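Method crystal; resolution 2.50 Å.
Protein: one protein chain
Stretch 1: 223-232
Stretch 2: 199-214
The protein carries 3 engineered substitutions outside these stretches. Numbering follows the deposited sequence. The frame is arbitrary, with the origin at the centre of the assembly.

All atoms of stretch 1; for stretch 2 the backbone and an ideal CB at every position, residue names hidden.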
ATOM      1  N   VAL A 223       5.068  -3.063  -5.262  1.00 46.20           N
ATOM      2  CA  VAL A 223       3.793  -3.110  -4.581  1.00 47.12           C
ATOM      3  C   VAL A 223       3.097  -1.857  -5.046  1.00 47.07           C
ATOM      4  O   VAL A 223       3.536  -0.736  -4.719  1.00 45.67           O
ATOM      5  CB  VAL A 223       4.010  -3.069  -3.067  1.00 47.68           C
ATOM      6  CG1 VAL A 223       2.748  -2.651  -2.349  1.00 49.94           C
ATOM      7  CG2 VAL A 223       4.404  -4.410  -2.576  1.00 47.03           C
ATOM      8  N   ARG A 224       2.080  -2.034  -5.887  1.00 47.67           N
ATOM      9  CA  ARG A 224       1.324  -0.890  -6.404  1.00 48.28           C
ATOM     10  C   ARG A 224       1.022   0.099  -5.282  1.00 47.66           C
ATOM     11  O   ARG A 224       1.376   1.261  -5.384  1.00 46.99           O
ATOM     12  CB  ARG A 224       0.019  -1.376  -7.041  1.00 50.06           C
ATOM     13  CG  ARG A 224       0.239  -2.099  -8.425  1.00 54.92           C
ATOM     14  CD  ARG A 224      -0.342  -1.242  -9.569  1.00 62.87           C
ATOM     15  NE  ARG A 224      -1.630  -1.804  -9.958  1.00 67.19           N
ATOM     16  CZ  ARG A 224      -1.807  -2.560 -11.041  1.00 67.72           C
ATOM     17  NH1 ARG A 224      -0.761  -2.794 -11.871  1.00 67.41           N
ATOM     18  NH2 ARG A 224      -3.017  -3.068 -11.292  1.00 63.82           N
ATOM     19  N   GLU A 225       0.428  -0.374  -4.184  1.00 47.41           N
ATOM     20  CA  GLU A 225      -0.122   0.541  -3.178  1.00 48.15           C
ATOM     21  C   GLU A 225       0.863   1.494  -2.460  1.00 47.03           C
ATOM     22  O   GLU A 225       0.463   2.556  -2.021  1.00 46.49           O
ATOM     23  CB  GLU A 225      -0.995  -0.198  -2.176  1.00 49.27           C
ATOM     24  CG  GLU A 225      -2.213  -0.846  -2.837  1.00 51.20           C
ATOM     25  CD  GLU A 225      -1.887  -2.164  -3.517  1.00 50.76           C
ATOM     26  OE1 GLU A 225      -0.787  -2.730  -3.356  1.00 45.17           O
ATOM     27  OE2 GLU A 225      -2.787  -2.651  -4.197  1.00 54.24           O
ATOM     28  N   PHE A 226       2.131   1.128  -2.359  1.00 45.93           N
ATOM     29  CA  PHE A 226       3.153   2.027  -1.826  1.00 45.33           C
ATOM     30  C   PHE A 226       3.596   3.038  -2.816  1.00 46.51           C
ATOM     31  O   PHE A 226       4.406   3.884  -2.459  1.00 48.81           O
ATOM     32  CB  PHE A 226       4.409   1.264  -1.499  1.00 43.38           C
ATOM     33  CG  PHE A 226       4.209   0.178  -0.506  1.00 41.31           C
ATOM     34  CD1 PHE A 226       3.132   0.206   0.370  1.00 35.27           C
ATOM     35  CD2 PHE A 226       5.108  -0.897  -0.441  1.00 41.75           C
ATOM     36  CE1 PHE A 226       2.935  -0.827   1.329  1.00 34.59           C
ATOM     37  CE2 PHE A 226       4.936  -1.940   0.523  1.00 37.29           C
ATOM     38  CZ  PHE A 226       3.861  -1.901   1.410  1.00 35.45           C
ATOM     39  N   ALA A 227       3.103   2.966  -4.053  1.00 46.27           N
ATOM     40  CA  ALA A 227       3.790   3.657  -5.116  1.00 45.62           C
ATOM     41  C   ALA A 227       3.746   5.149  -4.893  1.00 45.69           C
ATOM     42  O   ALA A 227       4.779   5.765  -4.913  1.00 48.61           O
ATOM     43  CB  ALA A 227       3.315   3.258  -6.555  1.00 44.89           C
ATOM     44  N   GLY A 228       2.632   5.799  -4.684  1.00 44.08           N
ATOM     45  CA  GLY A 228       2.874   7.246  -4.533  1.00 43.26           C
ATOM     46  C   GLY A 228       2.745   7.648  -3.066  1.00 43.99           C
ATOM     47  O   GLY A 228       1.840   8.379  -2.750  1.00 44.15           O
ATOM     48  N   THR A 229       3.565   7.077  -2.169  1.00 42.93           N
ATOM     49  CA  THR A 229       3.514   7.380  -0.754  1.00 41.01           C
ATOM     50  C   THR A 229       4.897   7.388  -0.179  1.00 41.05           C
ATOM     51  O   THR A 229       5.882   6.974  -0.825  1.00 42.09           O
ATOM     52  CB  THR A 229       2.740   6.296  -0.005  1.00 41.95           C
ATOM     53  OG1 THR A 229       3.563   5.126   0.189  1.00 40.26           O
ATOM     54  CG2 THR A 229       1.432   5.949  -0.781  1.00 39.26           C
ATOM     55  N   CYS A 230       4.998   7.813   1.056  1.00 40.01           N
ATOM     56  CA  CYS A 230       6.266   7.747   1.710  1.00 39.98           C
ATOM     57  C   CYS A 230       6.703   6.291   1.882  1.00 41.04           C
ATOM     58  O   CYS A 230       7.753   6.012   2.413  1.00 41.35           O
ATOM     59  CB  CYS A 230       6.185   8.444   3.056  1.00 39.59           C
ATOM     60  SG  CYS A 230       5.147   7.572   4.274  1.00 37.46           S
ATOM     61  N   LEU A 231       5.888   5.337   1.490  1.00 42.35           N
ATOM     62  CA  LEU A 231       6.351   3.983   1.583  1.00 43.28           C
ATOM     63  C   LEU A 231       6.998   3.555   0.262  1.00 44.18           C
ATOM     64  O   LEU A 231       7.446   2.410   0.163  1.00 44.84           O
ATOM     65  CB  LEU A 231       5.220   3.045   1.971  1.00 42.89           C
ATOM     66  CG  LEU A 231       4.643   3.221   3.383  1.00 44.04           C
ATOM     67  CD1 LEU A 231       3.498   2.238   3.738  1.00 43.57           C
ATOM     68  CD2 LEU A 231       5.745   3.076   4.415  1.00 39.83           C
ATOM     69  N   ALA A 232       7.135   4.467  -0.698  1.00 43.98           N
ATOM     70  CA  ALA A 232       7.761   4.112  -2.017  1.00 45.86           C
ATOM     71  C   ALA A 232       9.123   3.551  -1.833  1.00 46.42           C
ATOM     72  O   ALA A 232       9.636   2.723  -2.624  1.00 44.50           O
ATOM     73  CB  ALA A 232       7.903   5.324  -2.958  1.00 44.61           C
ATOM     74  N   UNK A 199       1.498  12.464   9.052  1.00 36.43           N
ATOM     75  CA  UNK A 199       0.437  12.694   8.113  1.00 36.93           C
ATOM     76  C   UNK A 199       0.705  11.916   6.767  1.00 38.42           C
ATOM     77  O   UNK A 199      -0.216  11.492   6.054  1.00 38.19           O
ATOM     78  CB  UNK A 199       0.298  14.198   7.867  1.00 36.93           C
ATOM     79  N   UNK A 200       1.969  11.705   6.419  1.00 38.06           N
ATOM     80  CA  UNK A 200       2.210  10.995   5.174  1.00 38.92           C
ATOM     81  C   UNK A 200       1.879   9.502   5.390  1.00 39.59           C
ATOM     82  O   UNK A 200       1.355   8.794   4.524  1.00 39.25           O
ATOM     83  CB  UNK A 200       3.656  11.184   4.710  1.00 38.92           C
ATOM     84  N   UNK A 201       2.130   9.066   6.597  1.00 38.79           N
ATOM     85  CA  UNK A 201       1.970   7.700   6.913  1.00 40.38           C
ATOM     86  C   UNK A 201       0.527   7.310   7.078  1.00 41.12           C
ATOM     87  O   UNK A 201       0.124   6.203   6.739  1.00 41.45           O
ATOM     88  CB  UNK A 201       2.759   7.368   8.181  1.00 40.38           C
ATOM     89  N   UNK A 202      -0.281   8.203   7.608  1.00 42.89           N
ATOM     90  CA  UNK A 202      -1.733   7.928   7.553  1.00 43.89           C
ATOM     91  C   UNK A 202      -2.162   7.772   6.089  1.00 43.64           C
ATOM     92  O   UNK A 202      -2.812   6.794   5.716  1.00 45.08           O
ATOM     93  CB  UNK A 202      -2.530   9.046   8.229  1.00 43.89           C
ATOM     94  N   UNK A 203      -1.776   8.725   5.246  1.00 43.71           N
ATOM     95  CA  UNK A 203      -2.164   8.689   3.849  1.00 43.65           C
ATOM     96  C   UNK A 203      -1.746   7.340   3.262  1.00 44.21           C
ATOM     97  O   UNK A 203      -2.535   6.656   2.619  1.00 44.82           O
ATOM     98  CB  UNK A 203      -1.536   9.849   3.074  1.00 43.65           C
ATOM     99  N   UNK A 204      -0.527   6.923   3.561  1.00 43.66           N
ATOM    100  CA  UNK A 204      -0.017   5.692   3.018  1.00 43.14           C
ATOM    101  C   UNK A 204      -0.727   4.490   3.589  1.00 43.74           C
ATOM    102  O   UNK A 204      -0.964   3.507   2.847  1.00 44.55           O
ATOM    103  CB  UNK A 204       1.488   5.585   3.274  1.00 43.14           C
ATOM    104  N   UNK A 205      -1.101   4.522   4.879  1.00 42.92           N
ATOM    105  CA  UNK A 205      -1.825   3.324   5.429  1.00 42.31           C
ATOM    106  C   UNK A 205      -3.275   3.239   4.845  1.00 42.45           C
ATOM    107  O   UNK A 205      -3.819   2.165   4.734  1.00 42.46           O
ATOM    108  CB  UNK A 205      -1.884   3.397   6.956  1.00 42.31           C
ATOM    109  N   UNK A 206      -3.852   4.383   4.483  1.00 41.99           N
ATOM    110  CA  UNK A 206      -5.105   4.453   3.776  1.00 43.71           C
ATOM    111  C   UNK A 206      -4.878   3.831   2.414  1.00 44.87           C
ATOM    112  O   UNK A 206      -5.691   3.038   1.944  1.00 44.11           O
ATOM    113  CB  UNK A 206      -5.618   5.890   3.668  1.00 43.71           C
ATOM    114  N   UNK A 207      -3.737   4.138   1.787  1.00 47.06           N
ATOM    115  CA  UNK A 207      -3.633   3.756   0.384  1.00 48.80           C
ATOM    116  C   UNK A 207      -3.618   2.279   0.295  1.00 49.59           C
ATOM    117  O   UNK A 207      -4.033   1.713  -0.706  1.00 50.68           O
ATOM    118  CB  UNK A 207      -2.389   4.347  -0.282  1.00 48.80           C
ATOM    119  N   UNK A 208      -3.222   1.635   1.371  1.00 50.87           N
ATOM    120  CA  UNK A 208      -3.144   0.251   1.252  1.00 52.52           C
ATOM    121  C   UNK A 208      -3.942  -0.500   2.267  1.00 54.32           C
ATOM    122  O   UNK A 208      -3.786  -1.713   2.419  1.00 53.11           O
ATOM    123  CB  UNK A 208      -1.676  -0.174   1.319  1.00 52.52           C
ATOM    124  N   UNK A 209      -4.854   0.217   2.925  1.00 56.26           N
ATOM    125  CA  UNK A 209      -5.786  -0.441   3.809  1.00 58.78           C
ATOM    126  C   UNK A 209      -6.426  -1.621   3.081  1.00 61.12           C
ATOM    127  O   UNK A 209      -6.516  -2.729   3.660  1.00 61.71           O
ATOM    128  CB  UNK A 209      -6.849   0.541   4.306  1.00 58.78           C
ATOM    129  N   UNK A 210      -6.844  -1.377   1.821  1.00 62.23           N
ATOM    130  CA  UNK A 210      -7.849  -2.207   1.137  1.00 63.71           C
ATOM    131  C   UNK A 210      -7.248  -3.519   0.588  1.00 64.16           C
ATOM    132  O   UNK A 210      -7.735  -4.591   0.877  1.00 64.88           O
ATOM    133  CB  UNK A 210      -8.483  -1.413  -0.007  1.00 63.71           C
ATOM    134  N   UNK A 211      -6.182  -3.441  -0.211  1.00 63.85           N
ATOM    135  CA  UNK A 211      -5.553  -4.652  -0.791  1.00 61.87           C
ATOM    136  C   UNK A 211      -4.104  -4.336  -0.968  1.00 60.21           C
ATOM    137  O   UNK A 211      -3.708  -3.157  -0.976  1.00 60.50           O
ATOM    138  CB  UNK A 211      -6.189  -5.072  -2.118  1.00 61.87           C
ATOM    139  N   UNK A 212      -3.298  -5.372  -1.133  1.00 58.27           N
ATOM    140  CA  UNK A 212      -1.905  -5.185  -1.567  1.00 56.08           C
ATOM    141  C   UNK A 212      -1.752  -5.974  -2.860  1.00 54.96           C
ATOM    142  O   UNK A 212      -2.009  -7.182  -2.852  1.00 54.66           O
ATOM    143  CB  UNK A 212      -0.902  -5.642  -0.506  1.00 56.08           C
ATOM    144  N   UNK A 213      -1.391  -5.282  -3.955  1.00 53.68           N
ATOM    145  CA  UNK A 213      -1.227  -5.879  -5.297  1.00 51.83           C
ATOM    146  C   UNK A 213       0.195  -5.792  -5.712  1.00 51.37           C
ATOM    147  O   UNK A 213       0.696  -4.675  -5.956  1.00 52.33           O
ATOM    148  CB  UNK A 213      -2.115  -5.193  -6.337  1.00 51.83           C
ATOM    149  N   UNK A 214       0.833  -6.945  -5.847  1.00 50.43           N
ATOM    150  CA  UNK A 214       2.171  -7.040  -6.422  1.00 50.18           C
ATOM    151  C   UNK A 214       2.153  -7.195  -7.966  1.00 50.13           C
ATOM    152  O   UNK A 214       1.387  -7.992  -8.517  1.00 50.76           O
ATOM    153  CB  UNK A 214       2.909  -8.222  -5.791  1.00 50.18           C
TER

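Positions 199, 202 and 206 lie on a helix, their ideal CB atoms far from stretch 1. Any helix-tolerant residue would serve; they are Ala199, Lys202 and Ala206.

Position 200 points toward Cys230, its ideal CB 3.9 Å from Cys230 SG. A small apolar residue fits without crowding the sulfur, and Ala200 does so. Its backbone O also accepts from a water that in turn accepts from Cys230 N, linking helix and turn.

Position 201 points sideways, so a longer apolar chain is needed to reach Cys230 and Leu231. Leu201 does this, its CD1 lying 4.0 Å from Cys230 SG and 4.3 Å from Leu231 CD2.

From position 203, also sideways, a short side chain would fall short, whereas a long flexible one could reach the Gly228-Thr229 bend. Met203 brings CE to 3.3 Å from Gly228 O and SD to 4.0 Å from Thr229 CG2.

Position 204 faces stretch 1 squarely. Its ideal CB is already 3.6 Å from Thr229 CB and 3.9 Å from Leu231 CD1, which favours a small side chain. Ala204 lets the helix approach closely.

Position 205 points away, and many residues would suit; it is Phe205.

Position 207 points toward stretch 1, with its ideal CB 3.8 Å from Glu225 O. A long chain could run past this carbonyl, and a polar end would suit the exposed backbone beyond. Lys207 extends with all four chi angles t, packing CD 3.7 Å from Thr229 CG2. Its NZ makes a weak hydrogen bond to a water that donates to Gly228 O.

At 208 the backbone leaves helical angles, and the ideal CB sits 3.6 Å from Glu225 CB, with the Phe226 ring beyond. Alanine, serine or cysteine would fit. Cys208, chi1 p, sets SG at the ring edge, 4.0 Å from Phe226 CE1.

Positions 209 and 210 make no contact; they are Ala209 and Lys210. Position 211, sideways near the Glu225 carboxylate, suits a small polar residue: Ser211, with OG 3.8 Å from Glu225 OE2.

Position 212 lies sideways in an extended backbone, within reach of Val223, so a branched apolar residue is apt. Ile212 places CG1 4.4 Å from Val223 CG1.

At 213 the ideal CB is 3.4 Å from Glu225 OE2, calling for a short donor such as serine or threonine. Thr213 OG1 donates to Glu225 OE2 at 2.5 Å, while Thr213 N donates to Glu225 OE1 at 2.7 Å and Thr213 O accepts from Arg224 N at 3.0 Å.

Position 214 pairs with Val223 in an antiparallel bridge, their side chains on the same face. A beta-branched apolar residue suits: Val214 CG2 meets Val223 CG2 at 4.0 Å.

Stretch 2, residues 199-214: AALKMAFAKCAKSITV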
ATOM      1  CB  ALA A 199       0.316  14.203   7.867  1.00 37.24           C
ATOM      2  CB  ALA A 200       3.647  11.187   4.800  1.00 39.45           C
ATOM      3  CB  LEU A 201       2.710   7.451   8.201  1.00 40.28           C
ATOM      4  CG  LEU A 201       2.987   6.045   8.556  1.00 40.88           C
ATOM      5  CD1 LEU A 201       3.801   5.474   7.389  1.00 40.94           C
ATOM      6  CD2 LEU A 201       3.786   6.191   9.780  1.00 37.71           C
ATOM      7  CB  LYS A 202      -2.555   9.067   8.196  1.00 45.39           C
ATOM      8  CG  LYS A 202      -2.323   9.358   9.711  1.00 43.80           C
ATOM      9  CD  LYS A 202      -3.031  10.701  10.089  1.00 42.35           C
ATOM     10  CE  LYS A 202      -3.078  10.856  11.625  1.00 43.82           C
ATOM     11  NZ  LYS A 202      -3.217  12.310  11.979  1.00 41.36           N
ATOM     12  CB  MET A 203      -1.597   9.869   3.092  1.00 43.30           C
ATOM     13  CG  MET A 203      -2.068   9.862   1.622  1.00 47.99           C
ATOM     14  SD  MET A 203      -1.143   8.609   0.634  1.00 51.19           S
ATOM     15  CE  MET A 203      -0.134   9.672  -0.394  1.00 48.50           C
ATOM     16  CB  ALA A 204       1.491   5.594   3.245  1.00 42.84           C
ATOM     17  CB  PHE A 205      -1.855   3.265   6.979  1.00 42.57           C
ATOM     18  CG  PHE A 205      -0.542   2.761   7.644  1.00 40.68           C
ATOM     19  CD1 PHE A 205       0.054   1.572   7.246  1.00 37.84           C
ATOM     20  CD2 PHE A 205       0.024   3.471   8.670  1.00 39.12           C
ATOM     21  CE1 PHE A 205       1.211   1.147   7.790  1.00 39.34           C
ATOM     22  CE2 PHE A 205       1.176   3.047   9.273  1.00 43.26           C
ATOM     23  CZ  PHE A 205       1.795   1.862   8.828  1.00 43.09           C
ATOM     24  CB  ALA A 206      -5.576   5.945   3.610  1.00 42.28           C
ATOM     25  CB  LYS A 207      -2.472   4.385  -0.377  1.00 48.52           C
ATOM     26  CG  LYS A 207      -2.554   4.130  -1.902  1.00 48.47           C
ATOM     27  CD  LYS A 207      -1.533   4.915  -2.748  1.00 49.33           C
ATOM     28  CE  LYS A 207      -1.516   4.492  -4.244  1.00 47.89           C
ATOM     29  NZ  LYS A 207      -0.264   5.022  -4.916  1.00 51.09           N
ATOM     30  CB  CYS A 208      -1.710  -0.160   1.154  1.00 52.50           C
ATOM     31  SG  CYS A 208      -0.779   0.064   2.578  1.00 57.57           S
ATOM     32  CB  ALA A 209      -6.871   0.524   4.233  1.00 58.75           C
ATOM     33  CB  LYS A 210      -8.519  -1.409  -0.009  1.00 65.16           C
ATOM     34  CG  LYS A 210     -10.060  -1.417  -0.005  1.00 65.81           C
ATOM     35  CD  LYS A 210     -10.622  -0.114   0.600  1.00 68.64           C
ATOM     36  CE  LYS A 210     -12.175  -0.158   0.785  1.00 70.40           C
ATOM     37  NZ  LYS A 210     -12.727   0.733   1.916  1.00 68.10           N
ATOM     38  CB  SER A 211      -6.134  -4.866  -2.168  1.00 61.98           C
ATOM     39  OG  SER A 211      -6.165  -3.573  -2.781  1.00 61.87           O
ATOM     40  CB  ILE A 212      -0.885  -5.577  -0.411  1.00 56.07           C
ATOM     41  CG1 ILE A 212      -0.373  -4.337   0.327  1.00 54.38           C
ATOM     42  CG2 ILE A 212       0.320  -6.400  -0.889  1.00 53.96           C
ATOM     43  CD1 ILE A 212      -1.355  -3.706   1.233  1.00 55.26           C
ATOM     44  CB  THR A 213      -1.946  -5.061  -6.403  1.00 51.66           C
ATOM     45  OG1 THR A 213      -3.110  -4.499  -5.855  1.00 53.96           O
ATOM     46  CG2 THR A 213      -2.342  -5.940  -7.622  1.00 47.44           C
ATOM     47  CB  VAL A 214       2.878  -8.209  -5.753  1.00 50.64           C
ATOM     48  CG1 VAL A 214       4.150  -8.568  -6.455  1.00 49.40           C
ATOM     49  CG2 VAL A 214       3.201  -7.826  -4.275  1.00 51.43           C
TER
HETATM   50  O   HOH W   1       2.724   9.520   2.066  1.00 42.41           O
HETATM   51  O   HOH W   2      -0.318   8.354  -4.073  1.00 53.65           O
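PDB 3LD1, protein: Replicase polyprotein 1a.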